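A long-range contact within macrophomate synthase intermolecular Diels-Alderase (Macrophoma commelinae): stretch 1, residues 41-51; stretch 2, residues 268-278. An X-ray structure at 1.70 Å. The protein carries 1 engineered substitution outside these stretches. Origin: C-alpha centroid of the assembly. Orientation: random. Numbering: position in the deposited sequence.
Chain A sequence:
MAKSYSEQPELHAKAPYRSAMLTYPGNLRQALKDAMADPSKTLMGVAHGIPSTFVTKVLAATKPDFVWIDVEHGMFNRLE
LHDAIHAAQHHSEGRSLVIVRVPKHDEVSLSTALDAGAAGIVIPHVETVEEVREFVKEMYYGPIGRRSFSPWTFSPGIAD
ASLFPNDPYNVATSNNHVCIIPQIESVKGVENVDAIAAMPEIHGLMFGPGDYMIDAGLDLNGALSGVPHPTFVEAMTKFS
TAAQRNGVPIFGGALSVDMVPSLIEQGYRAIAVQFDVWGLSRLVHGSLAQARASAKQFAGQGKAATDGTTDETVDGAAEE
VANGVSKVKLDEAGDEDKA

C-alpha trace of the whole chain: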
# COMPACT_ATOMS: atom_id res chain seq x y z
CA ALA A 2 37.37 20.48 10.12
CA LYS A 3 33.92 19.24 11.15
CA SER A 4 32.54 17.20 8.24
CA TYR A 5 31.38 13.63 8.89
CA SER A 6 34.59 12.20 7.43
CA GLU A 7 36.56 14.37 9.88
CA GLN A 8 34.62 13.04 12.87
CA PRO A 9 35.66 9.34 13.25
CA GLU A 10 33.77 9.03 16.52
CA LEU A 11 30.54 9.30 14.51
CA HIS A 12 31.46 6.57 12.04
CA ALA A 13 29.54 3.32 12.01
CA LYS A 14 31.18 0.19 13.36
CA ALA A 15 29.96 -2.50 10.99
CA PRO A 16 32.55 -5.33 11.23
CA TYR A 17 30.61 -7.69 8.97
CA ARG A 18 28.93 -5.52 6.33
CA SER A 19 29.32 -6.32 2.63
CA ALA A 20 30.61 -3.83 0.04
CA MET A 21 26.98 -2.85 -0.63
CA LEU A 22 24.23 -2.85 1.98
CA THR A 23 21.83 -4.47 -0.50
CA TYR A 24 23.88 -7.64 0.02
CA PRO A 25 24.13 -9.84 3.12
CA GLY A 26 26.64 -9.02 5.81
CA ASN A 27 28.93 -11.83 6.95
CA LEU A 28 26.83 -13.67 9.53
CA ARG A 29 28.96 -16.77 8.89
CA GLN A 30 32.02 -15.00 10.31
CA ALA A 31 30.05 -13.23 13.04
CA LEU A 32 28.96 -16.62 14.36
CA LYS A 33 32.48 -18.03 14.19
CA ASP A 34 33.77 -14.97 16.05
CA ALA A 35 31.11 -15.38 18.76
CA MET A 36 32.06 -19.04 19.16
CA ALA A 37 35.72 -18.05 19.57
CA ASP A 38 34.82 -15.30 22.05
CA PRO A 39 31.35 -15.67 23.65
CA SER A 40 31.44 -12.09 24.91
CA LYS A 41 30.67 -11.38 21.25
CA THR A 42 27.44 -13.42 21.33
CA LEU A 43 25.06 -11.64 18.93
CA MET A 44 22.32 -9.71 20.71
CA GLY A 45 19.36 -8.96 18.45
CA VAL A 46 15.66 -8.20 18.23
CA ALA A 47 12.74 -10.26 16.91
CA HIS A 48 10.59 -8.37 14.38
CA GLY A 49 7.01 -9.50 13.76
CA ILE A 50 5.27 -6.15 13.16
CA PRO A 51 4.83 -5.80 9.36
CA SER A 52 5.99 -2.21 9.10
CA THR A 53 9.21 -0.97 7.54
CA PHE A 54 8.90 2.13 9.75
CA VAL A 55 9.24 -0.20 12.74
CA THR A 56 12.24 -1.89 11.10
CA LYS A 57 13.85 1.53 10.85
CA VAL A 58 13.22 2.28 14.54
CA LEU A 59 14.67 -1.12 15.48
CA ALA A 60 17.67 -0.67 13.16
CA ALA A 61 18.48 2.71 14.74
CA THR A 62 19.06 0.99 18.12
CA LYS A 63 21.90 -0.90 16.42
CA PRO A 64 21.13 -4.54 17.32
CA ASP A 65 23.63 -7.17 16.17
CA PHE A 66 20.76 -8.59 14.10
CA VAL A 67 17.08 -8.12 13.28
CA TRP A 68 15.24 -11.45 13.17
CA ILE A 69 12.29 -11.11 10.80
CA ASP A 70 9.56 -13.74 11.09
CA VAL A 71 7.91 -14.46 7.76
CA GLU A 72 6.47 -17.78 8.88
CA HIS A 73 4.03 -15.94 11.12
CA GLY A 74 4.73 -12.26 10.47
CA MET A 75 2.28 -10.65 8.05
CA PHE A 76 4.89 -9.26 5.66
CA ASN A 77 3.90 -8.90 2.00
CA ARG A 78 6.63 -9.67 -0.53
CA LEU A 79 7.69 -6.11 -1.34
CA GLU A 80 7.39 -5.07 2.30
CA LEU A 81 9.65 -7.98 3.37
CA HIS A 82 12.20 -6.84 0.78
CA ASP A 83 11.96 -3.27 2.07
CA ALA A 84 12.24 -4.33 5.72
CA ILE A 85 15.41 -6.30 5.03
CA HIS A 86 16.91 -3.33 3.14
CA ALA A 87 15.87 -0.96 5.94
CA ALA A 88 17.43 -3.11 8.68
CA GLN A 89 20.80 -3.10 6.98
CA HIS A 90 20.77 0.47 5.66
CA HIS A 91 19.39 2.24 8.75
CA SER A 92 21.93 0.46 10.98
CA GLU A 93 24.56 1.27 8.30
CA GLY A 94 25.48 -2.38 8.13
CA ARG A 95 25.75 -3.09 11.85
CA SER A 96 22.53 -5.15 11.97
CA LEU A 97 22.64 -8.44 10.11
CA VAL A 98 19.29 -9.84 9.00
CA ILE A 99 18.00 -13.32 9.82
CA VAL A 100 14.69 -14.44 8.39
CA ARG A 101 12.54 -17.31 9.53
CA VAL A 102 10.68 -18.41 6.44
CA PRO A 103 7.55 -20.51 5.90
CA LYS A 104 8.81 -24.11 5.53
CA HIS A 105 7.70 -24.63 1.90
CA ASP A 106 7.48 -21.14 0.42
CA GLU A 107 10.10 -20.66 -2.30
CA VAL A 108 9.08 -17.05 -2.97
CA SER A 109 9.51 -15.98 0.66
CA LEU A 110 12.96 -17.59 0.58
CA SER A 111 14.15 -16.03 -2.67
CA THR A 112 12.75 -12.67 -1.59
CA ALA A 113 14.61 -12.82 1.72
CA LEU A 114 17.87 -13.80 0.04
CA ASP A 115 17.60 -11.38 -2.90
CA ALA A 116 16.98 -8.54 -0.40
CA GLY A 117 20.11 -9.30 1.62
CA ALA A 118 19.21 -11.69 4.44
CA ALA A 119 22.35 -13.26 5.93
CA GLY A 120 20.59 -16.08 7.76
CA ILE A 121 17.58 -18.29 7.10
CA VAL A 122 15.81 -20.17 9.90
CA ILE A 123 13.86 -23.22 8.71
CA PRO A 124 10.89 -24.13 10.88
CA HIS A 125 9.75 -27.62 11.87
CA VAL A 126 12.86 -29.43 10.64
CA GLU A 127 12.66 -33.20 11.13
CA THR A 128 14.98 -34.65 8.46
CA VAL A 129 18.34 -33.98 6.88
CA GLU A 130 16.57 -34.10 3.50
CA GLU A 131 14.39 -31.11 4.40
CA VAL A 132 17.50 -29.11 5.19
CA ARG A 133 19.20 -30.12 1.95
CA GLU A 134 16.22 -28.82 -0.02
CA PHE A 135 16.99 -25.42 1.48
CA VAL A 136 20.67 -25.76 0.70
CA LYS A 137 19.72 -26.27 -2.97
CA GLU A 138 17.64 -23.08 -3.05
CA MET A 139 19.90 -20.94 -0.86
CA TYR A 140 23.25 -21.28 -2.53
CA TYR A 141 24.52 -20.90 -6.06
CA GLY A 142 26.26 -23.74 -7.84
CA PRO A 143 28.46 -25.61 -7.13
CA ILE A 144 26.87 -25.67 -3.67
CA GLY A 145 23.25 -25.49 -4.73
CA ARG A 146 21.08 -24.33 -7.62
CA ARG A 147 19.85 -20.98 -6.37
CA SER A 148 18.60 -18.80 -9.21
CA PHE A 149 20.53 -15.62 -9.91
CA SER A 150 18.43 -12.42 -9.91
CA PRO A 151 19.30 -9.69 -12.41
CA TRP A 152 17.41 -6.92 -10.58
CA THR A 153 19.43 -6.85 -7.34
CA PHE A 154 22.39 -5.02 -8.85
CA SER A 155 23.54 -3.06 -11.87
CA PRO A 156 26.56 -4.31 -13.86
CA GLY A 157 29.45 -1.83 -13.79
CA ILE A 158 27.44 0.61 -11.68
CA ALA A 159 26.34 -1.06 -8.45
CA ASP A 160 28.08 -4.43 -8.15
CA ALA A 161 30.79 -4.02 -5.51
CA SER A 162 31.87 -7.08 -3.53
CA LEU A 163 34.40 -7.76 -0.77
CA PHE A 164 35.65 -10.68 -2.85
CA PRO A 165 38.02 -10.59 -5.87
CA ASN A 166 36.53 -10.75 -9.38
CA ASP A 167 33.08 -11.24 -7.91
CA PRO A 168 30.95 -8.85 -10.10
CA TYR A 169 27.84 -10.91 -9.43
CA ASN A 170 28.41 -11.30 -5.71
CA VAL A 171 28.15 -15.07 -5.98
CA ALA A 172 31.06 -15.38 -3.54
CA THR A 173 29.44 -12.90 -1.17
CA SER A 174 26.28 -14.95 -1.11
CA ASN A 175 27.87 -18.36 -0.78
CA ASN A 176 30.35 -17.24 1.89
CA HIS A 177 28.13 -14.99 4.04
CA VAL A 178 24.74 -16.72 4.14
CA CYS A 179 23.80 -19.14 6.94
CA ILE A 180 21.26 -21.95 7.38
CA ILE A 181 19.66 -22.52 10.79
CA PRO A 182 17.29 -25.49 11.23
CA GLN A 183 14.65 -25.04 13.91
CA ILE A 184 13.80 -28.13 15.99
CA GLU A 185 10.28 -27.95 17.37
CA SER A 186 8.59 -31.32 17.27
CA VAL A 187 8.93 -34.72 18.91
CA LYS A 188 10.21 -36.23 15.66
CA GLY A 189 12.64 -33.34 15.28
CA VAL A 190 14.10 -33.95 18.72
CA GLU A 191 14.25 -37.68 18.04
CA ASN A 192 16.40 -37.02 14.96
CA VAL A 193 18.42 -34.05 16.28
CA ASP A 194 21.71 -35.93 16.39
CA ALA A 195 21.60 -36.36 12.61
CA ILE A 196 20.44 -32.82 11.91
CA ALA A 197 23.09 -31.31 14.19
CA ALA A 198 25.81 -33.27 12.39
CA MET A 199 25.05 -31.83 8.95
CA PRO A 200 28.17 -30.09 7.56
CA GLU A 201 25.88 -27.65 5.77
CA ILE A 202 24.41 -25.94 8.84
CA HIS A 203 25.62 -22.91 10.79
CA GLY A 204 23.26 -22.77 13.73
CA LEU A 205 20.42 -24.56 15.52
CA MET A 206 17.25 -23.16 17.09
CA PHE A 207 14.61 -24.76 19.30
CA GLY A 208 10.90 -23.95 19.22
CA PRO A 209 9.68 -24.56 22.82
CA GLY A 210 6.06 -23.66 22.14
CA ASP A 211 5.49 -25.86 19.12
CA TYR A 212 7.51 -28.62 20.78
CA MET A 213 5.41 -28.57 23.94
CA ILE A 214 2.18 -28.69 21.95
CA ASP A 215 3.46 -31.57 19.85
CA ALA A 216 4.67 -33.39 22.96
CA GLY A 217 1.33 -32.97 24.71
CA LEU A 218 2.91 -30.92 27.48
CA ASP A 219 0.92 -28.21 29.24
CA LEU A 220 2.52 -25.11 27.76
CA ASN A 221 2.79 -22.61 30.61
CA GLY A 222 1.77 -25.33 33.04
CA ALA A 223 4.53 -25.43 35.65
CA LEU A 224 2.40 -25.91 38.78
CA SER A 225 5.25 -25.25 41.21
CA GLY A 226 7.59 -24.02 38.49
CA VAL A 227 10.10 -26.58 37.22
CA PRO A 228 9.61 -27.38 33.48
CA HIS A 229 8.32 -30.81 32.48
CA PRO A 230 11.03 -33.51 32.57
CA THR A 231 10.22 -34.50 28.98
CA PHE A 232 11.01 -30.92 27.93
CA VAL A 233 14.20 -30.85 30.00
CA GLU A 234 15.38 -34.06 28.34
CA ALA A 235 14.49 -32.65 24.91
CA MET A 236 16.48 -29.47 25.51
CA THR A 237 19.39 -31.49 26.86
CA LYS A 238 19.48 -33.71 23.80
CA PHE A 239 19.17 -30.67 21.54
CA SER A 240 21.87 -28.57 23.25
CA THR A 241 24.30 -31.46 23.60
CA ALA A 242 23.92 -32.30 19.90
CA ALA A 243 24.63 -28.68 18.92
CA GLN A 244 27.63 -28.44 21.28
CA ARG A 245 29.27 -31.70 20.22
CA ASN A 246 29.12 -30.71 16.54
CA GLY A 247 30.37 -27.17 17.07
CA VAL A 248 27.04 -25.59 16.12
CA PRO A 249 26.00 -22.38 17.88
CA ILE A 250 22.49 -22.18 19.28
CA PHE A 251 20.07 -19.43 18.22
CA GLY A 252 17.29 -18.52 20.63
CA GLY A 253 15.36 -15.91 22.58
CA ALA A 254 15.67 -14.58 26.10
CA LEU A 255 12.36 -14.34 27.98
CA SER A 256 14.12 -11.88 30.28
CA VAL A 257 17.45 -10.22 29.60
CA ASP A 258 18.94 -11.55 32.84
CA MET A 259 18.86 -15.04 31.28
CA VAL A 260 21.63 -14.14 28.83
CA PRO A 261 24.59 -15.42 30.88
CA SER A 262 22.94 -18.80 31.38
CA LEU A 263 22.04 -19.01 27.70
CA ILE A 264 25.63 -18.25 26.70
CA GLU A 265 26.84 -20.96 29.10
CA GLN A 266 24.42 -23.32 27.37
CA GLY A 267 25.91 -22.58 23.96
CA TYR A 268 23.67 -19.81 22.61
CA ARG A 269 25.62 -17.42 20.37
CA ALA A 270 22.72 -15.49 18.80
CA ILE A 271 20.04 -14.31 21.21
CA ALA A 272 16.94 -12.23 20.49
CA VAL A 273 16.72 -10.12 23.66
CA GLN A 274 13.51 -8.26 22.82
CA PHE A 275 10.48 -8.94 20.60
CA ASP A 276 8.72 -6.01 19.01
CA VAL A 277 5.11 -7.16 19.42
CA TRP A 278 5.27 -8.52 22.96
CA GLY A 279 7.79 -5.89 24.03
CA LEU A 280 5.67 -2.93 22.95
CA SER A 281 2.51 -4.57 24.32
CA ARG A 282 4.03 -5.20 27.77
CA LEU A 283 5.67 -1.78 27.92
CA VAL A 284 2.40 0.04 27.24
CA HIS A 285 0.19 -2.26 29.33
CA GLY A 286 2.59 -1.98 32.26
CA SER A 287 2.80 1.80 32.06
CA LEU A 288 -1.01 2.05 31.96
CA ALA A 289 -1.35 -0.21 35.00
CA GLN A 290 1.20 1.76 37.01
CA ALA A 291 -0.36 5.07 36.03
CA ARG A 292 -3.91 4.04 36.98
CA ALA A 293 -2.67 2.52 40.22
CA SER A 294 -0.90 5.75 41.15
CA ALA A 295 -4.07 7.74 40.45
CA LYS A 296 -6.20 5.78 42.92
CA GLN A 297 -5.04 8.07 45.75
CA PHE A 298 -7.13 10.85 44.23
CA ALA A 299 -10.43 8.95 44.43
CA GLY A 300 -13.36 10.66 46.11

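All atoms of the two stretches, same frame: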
# COMPACT_ATOMS: atom_id res chain seq x y z
N LYS A 41 31.15 -11.96 22.50
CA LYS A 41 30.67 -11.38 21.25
C LYS A 41 29.36 -12.02 20.76
O LYS A 41 28.95 -11.83 19.62
CB LYS A 41 31.74 -11.50 20.16
CG LYS A 41 32.96 -10.63 20.39
CD LYS A 41 33.98 -10.87 19.28
CE LYS A 41 35.15 -9.91 19.39
NZ LYS A 41 36.11 -10.14 18.26
N THR A 42 28.72 -12.79 21.64
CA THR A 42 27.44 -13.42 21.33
C THR A 42 26.55 -12.32 20.73
O THR A 42 26.47 -11.23 21.28
CB THR A 42 26.80 -13.97 22.62
OG1 THR A 42 27.49 -15.17 23.02
CG2 THR A 42 25.31 -14.29 22.41
N LEU A 43 25.91 -12.62 19.60
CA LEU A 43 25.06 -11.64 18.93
C LEU A 43 23.77 -11.37 19.69
O LEU A 43 23.02 -12.29 19.99
CB LEU A 43 24.71 -12.11 17.52
CG LEU A 43 25.85 -12.11 16.50
CD1 LEU A 43 26.91 -13.09 16.94
CD2 LEU A 43 25.31 -12.49 15.12
N MET A 44 23.53 -10.10 20.00
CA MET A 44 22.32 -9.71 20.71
C MET A 44 21.43 -8.99 19.69
O MET A 44 21.82 -7.96 19.13
CB MET A 44 22.67 -8.79 21.87
CG MET A 44 23.72 -9.36 22.82
SD MET A 44 23.24 -10.94 23.51
CE MET A 44 24.73 -11.31 24.52
N GLY A 45 20.25 -9.56 19.43
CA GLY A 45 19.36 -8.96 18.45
C GLY A 45 17.93 -8.77 18.91
O GLY A 45 17.61 -8.91 20.09
N VAL A 46 17.06 -8.46 17.95
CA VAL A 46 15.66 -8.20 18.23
C VAL A 46 14.78 -8.95 17.24
O VAL A 46 15.11 -9.02 16.04
CB VAL A 46 15.39 -6.66 18.18
CG1 VAL A 46 15.69 -6.10 16.79
CG2 VAL A 46 13.94 -6.36 18.58
N ALA A 47 13.69 -9.52 17.74
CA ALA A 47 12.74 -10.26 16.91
C ALA A 47 11.74 -9.23 16.38
O ALA A 47 11.26 -8.39 17.13
CB ALA A 47 12.04 -11.33 17.73
N HIS A 48 11.44 -9.33 15.09
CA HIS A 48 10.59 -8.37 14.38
C HIS A 48 9.41 -9.07 13.69
O HIS A 48 9.57 -9.77 12.68
CB HIS A 48 11.53 -7.62 13.41
CG HIS A 48 10.89 -6.60 12.52
ND1 HIS A 48 9.82 -5.82 12.92
CD2 HIS A 48 11.27 -6.13 11.31
CE1 HIS A 48 9.58 -4.91 11.99
NE2 HIS A 48 10.44 -5.07 11.00
N GLY A 49 8.22 -8.89 14.28
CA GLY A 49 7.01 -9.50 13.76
C GLY A 49 5.96 -8.49 13.32
O GLY A 49 4.93 -8.86 12.76
N ILE A 50 6.21 -7.21 13.58
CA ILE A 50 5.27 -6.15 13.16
C ILE A 50 5.59 -5.84 11.70
O ILE A 50 6.70 -5.39 11.39
CB ILE A 50 5.46 -4.87 14.00
CG1 ILE A 50 5.11 -5.15 15.47
CG2 ILE A 50 4.57 -3.76 13.45
CD1 ILE A 50 5.50 -4.02 16.43
N PRO A 51 4.62 -6.05 10.79
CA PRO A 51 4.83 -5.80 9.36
C PRO A 51 4.82 -4.34 8.99
O PRO A 51 3.87 -3.84 8.36
CB PRO A 51 3.70 -6.60 8.72
CG PRO A 51 2.57 -6.36 9.68
CD PRO A 51 3.24 -6.52 11.05
N TYR A 268 24.35 -20.75 23.51
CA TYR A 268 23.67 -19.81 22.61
C TYR A 268 24.67 -18.74 22.17
O TYR A 268 25.37 -18.17 23.00
CB TYR A 268 22.50 -19.11 23.31
CG TYR A 268 21.31 -20.00 23.63
CD1 TYR A 268 21.47 -21.14 24.40
CD2 TYR A 268 20.02 -19.67 23.20
CE1 TYR A 268 20.39 -21.94 24.75
CE2 TYR A 268 18.92 -20.46 23.55
CZ TYR A 268 19.12 -21.59 24.32
OH TYR A 268 18.06 -22.39 24.69
N ARG A 269 24.71 -18.45 20.87
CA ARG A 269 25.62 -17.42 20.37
C ARG A 269 24.87 -16.36 19.56
O ARG A 269 25.48 -15.44 19.02
CB ARG A 269 26.74 -18.05 19.54
CG ARG A 269 27.61 -19.02 20.34
CD ARG A 269 28.49 -18.30 21.37
NE ARG A 269 29.28 -19.27 22.14
CZ ARG A 269 28.90 -19.81 23.29
NH1 ARG A 269 27.73 -19.49 23.82
NH2 ARG A 269 29.68 -20.70 23.90
N ALA A 270 23.55 -16.49 19.49
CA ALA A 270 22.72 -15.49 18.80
C ALA A 270 21.45 -15.49 19.62
O ALA A 270 20.71 -16.48 19.63
CB ALA A 270 22.42 -15.90 17.37
N ILE A 271 21.20 -14.39 20.33
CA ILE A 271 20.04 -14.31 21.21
C ILE A 271 19.16 -13.10 20.92
O ILE A 271 19.66 -11.98 20.87
CB ILE A 271 20.49 -14.20 22.68
CG1 ILE A 271 21.49 -15.32 23.01
CG2 ILE A 271 19.27 -14.26 23.60
CD1 ILE A 271 22.10 -15.18 24.41
N ALA A 272 17.87 -13.34 20.72
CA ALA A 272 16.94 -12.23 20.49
C ALA A 272 16.57 -11.81 21.92
O ALA A 272 15.96 -12.58 22.65
CB ALA A 272 15.71 -12.73 19.76
N VAL A 273 16.97 -10.60 22.30
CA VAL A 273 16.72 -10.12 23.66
C VAL A 273 15.48 -9.27 23.84
O VAL A 273 15.18 -8.83 24.95
CB VAL A 273 17.95 -9.35 24.20
CG1 VAL A 273 19.18 -10.29 24.24
CG2 VAL A 273 18.23 -8.13 23.36
N GLN A 274 14.75 -9.04 22.76
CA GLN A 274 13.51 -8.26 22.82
C GLN A 274 12.70 -8.68 21.60
O GLN A 274 13.26 -9.14 20.60
CB GLN A 274 13.86 -6.77 22.81
CG GLN A 274 12.92 -5.83 23.56
CD GLN A 274 12.22 -6.45 24.75
OE1 GLN A 274 11.17 -7.08 24.61
NE2 GLN A 274 12.79 -6.29 25.94
N PHE A 275 11.38 -8.55 21.68
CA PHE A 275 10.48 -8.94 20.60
C PHE A 275 9.59 -7.72 20.41
O PHE A 275 9.01 -7.21 21.38
CB PHE A 275 9.71 -10.18 21.05
CG PHE A 275 10.59 -11.16 21.78
CD1 PHE A 275 10.96 -10.93 23.11
CD2 PHE A 275 11.16 -12.23 21.11
CE1 PHE A 275 11.89 -11.75 23.76
CE2 PHE A 275 12.10 -13.06 21.74
CZ PHE A 275 12.47 -12.82 23.07
N ASP A 276 9.49 -7.22 19.18
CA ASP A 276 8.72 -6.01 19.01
C ASP A 276 7.26 -6.07 19.43
O ASP A 276 6.81 -5.19 20.17
CB ASP A 276 8.90 -5.42 17.58
CG ASP A 276 8.39 -6.32 16.47
OD1 ASP A 276 7.97 -7.47 16.71
OD2 ASP A 276 8.42 -5.84 15.32
N VAL A 277 6.53 -7.11 19.04
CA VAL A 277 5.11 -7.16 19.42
C VAL A 277 4.88 -7.30 20.92
O VAL A 277 4.17 -6.49 21.54
CB VAL A 277 4.39 -8.32 18.69
CG1 VAL A 277 2.94 -8.40 19.15
CG2 VAL A 277 4.44 -8.09 17.19
N TRP A 278 5.46 -8.33 21.53
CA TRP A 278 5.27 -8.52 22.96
C TRP A 278 5.92 -7.41 23.77
O TRP A 278 5.38 -7.01 24.80
CB TRP A 278 5.83 -9.87 23.41
CG TRP A 278 5.01 -11.03 22.97
CD1 TRP A 278 3.88 -11.00 22.19
CD2 TRP A 278 5.24 -12.41 23.28
NE1 TRP A 278 3.40 -12.28 22.01
CE2 TRP A 278 4.21 -13.16 22.67
CE3 TRP A 278 6.21 -13.09 24.03
CZ2 TRP A 278 4.13 -14.55 22.77
CZ3 TRP A 278 6.14 -14.47 24.13
CH2 TRP A 278 5.10 -15.19 23.51

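How do two segments more than 220 residues apart in sequence come to lie side by side? They pair as neighboring parallel strands, 43-48 against 271-275, whose axes approach to 4.4 Å with 46° between their directions. The ladder alternates in the usual parallel fashion. Leu43 N donates to Arg269 O (2.9 Å), and Leu43 O accepts from Ile271 N (2.8 Å); Gly45 N then donates to Ile271 O (2.9 Å), and Gly45 O accepts from Val273 N (2.9 Å). Thus Leu43 and Gly45 each spend both amide and carbonyl on the second stretch.

What happens to the register beyond Gly45? Gly45 pairs with Ala272, but Ala47 pairs with Phe275, so the second strand uses one more residue than the first over this step. Val273, with phi/psi of -96/-1°, departs from extended geometry, and the buried Gln274 N is left without a partner. Bonding then resumes: Ala47 N donates to Gln274 O (2.9 Å), and Asp276 N donates to Ala47 O (3.0 Å), just where the second stretch enters its helix. Ala47 thus also spends both amide and carbonyl on the second stretch.

How do the side chains pack around this ladder? Met44 and Ile271 share one face, where Met44 SD lies 4.3 Å from Ile271 CB and also 4.2 Å from Val273 CG1; the flexible thioether reaches both branched neighbors. The other face carries Leu43, Ala270, Ala272, Ala47 and Phe275. Small residues suit the close approach here: Ala47 CB sits 4.4 Å from Ala272 CB and 3.6 Å from Phe275 CD2, so one methyl touches both. At the start of the pairing, Thr42 turns its methyl to the backbone of the second stretch, with CG2 3.5 Å from Arg269 C.

What secures the far end, where the first strand gives way to loop? Asp276, its CB directed toward the first stretch and its chi1 in p, gathers three donors with one carboxylate. Asp276 OD2, near the plane of the His48 ring at its edge, accepts from His48 ND1 (2.8 Å) and from Ile50 N (3.1 Å), while Asp276 OD1 accepts from Gly49 N (2.8 Å). An acidic side chain suits this place because it satisfies two loop amides and a ring nitrogen in a buried setting. His48 NE2 is bonded elsewhere in the structure, so both ring nitrogens are engaged. Beside this polar cluster, Ile50 CG1 meets Val277 CG2 at 3.5 Å, adding an apolar contact to an interface that buries 749 Å² in total, counting both sides.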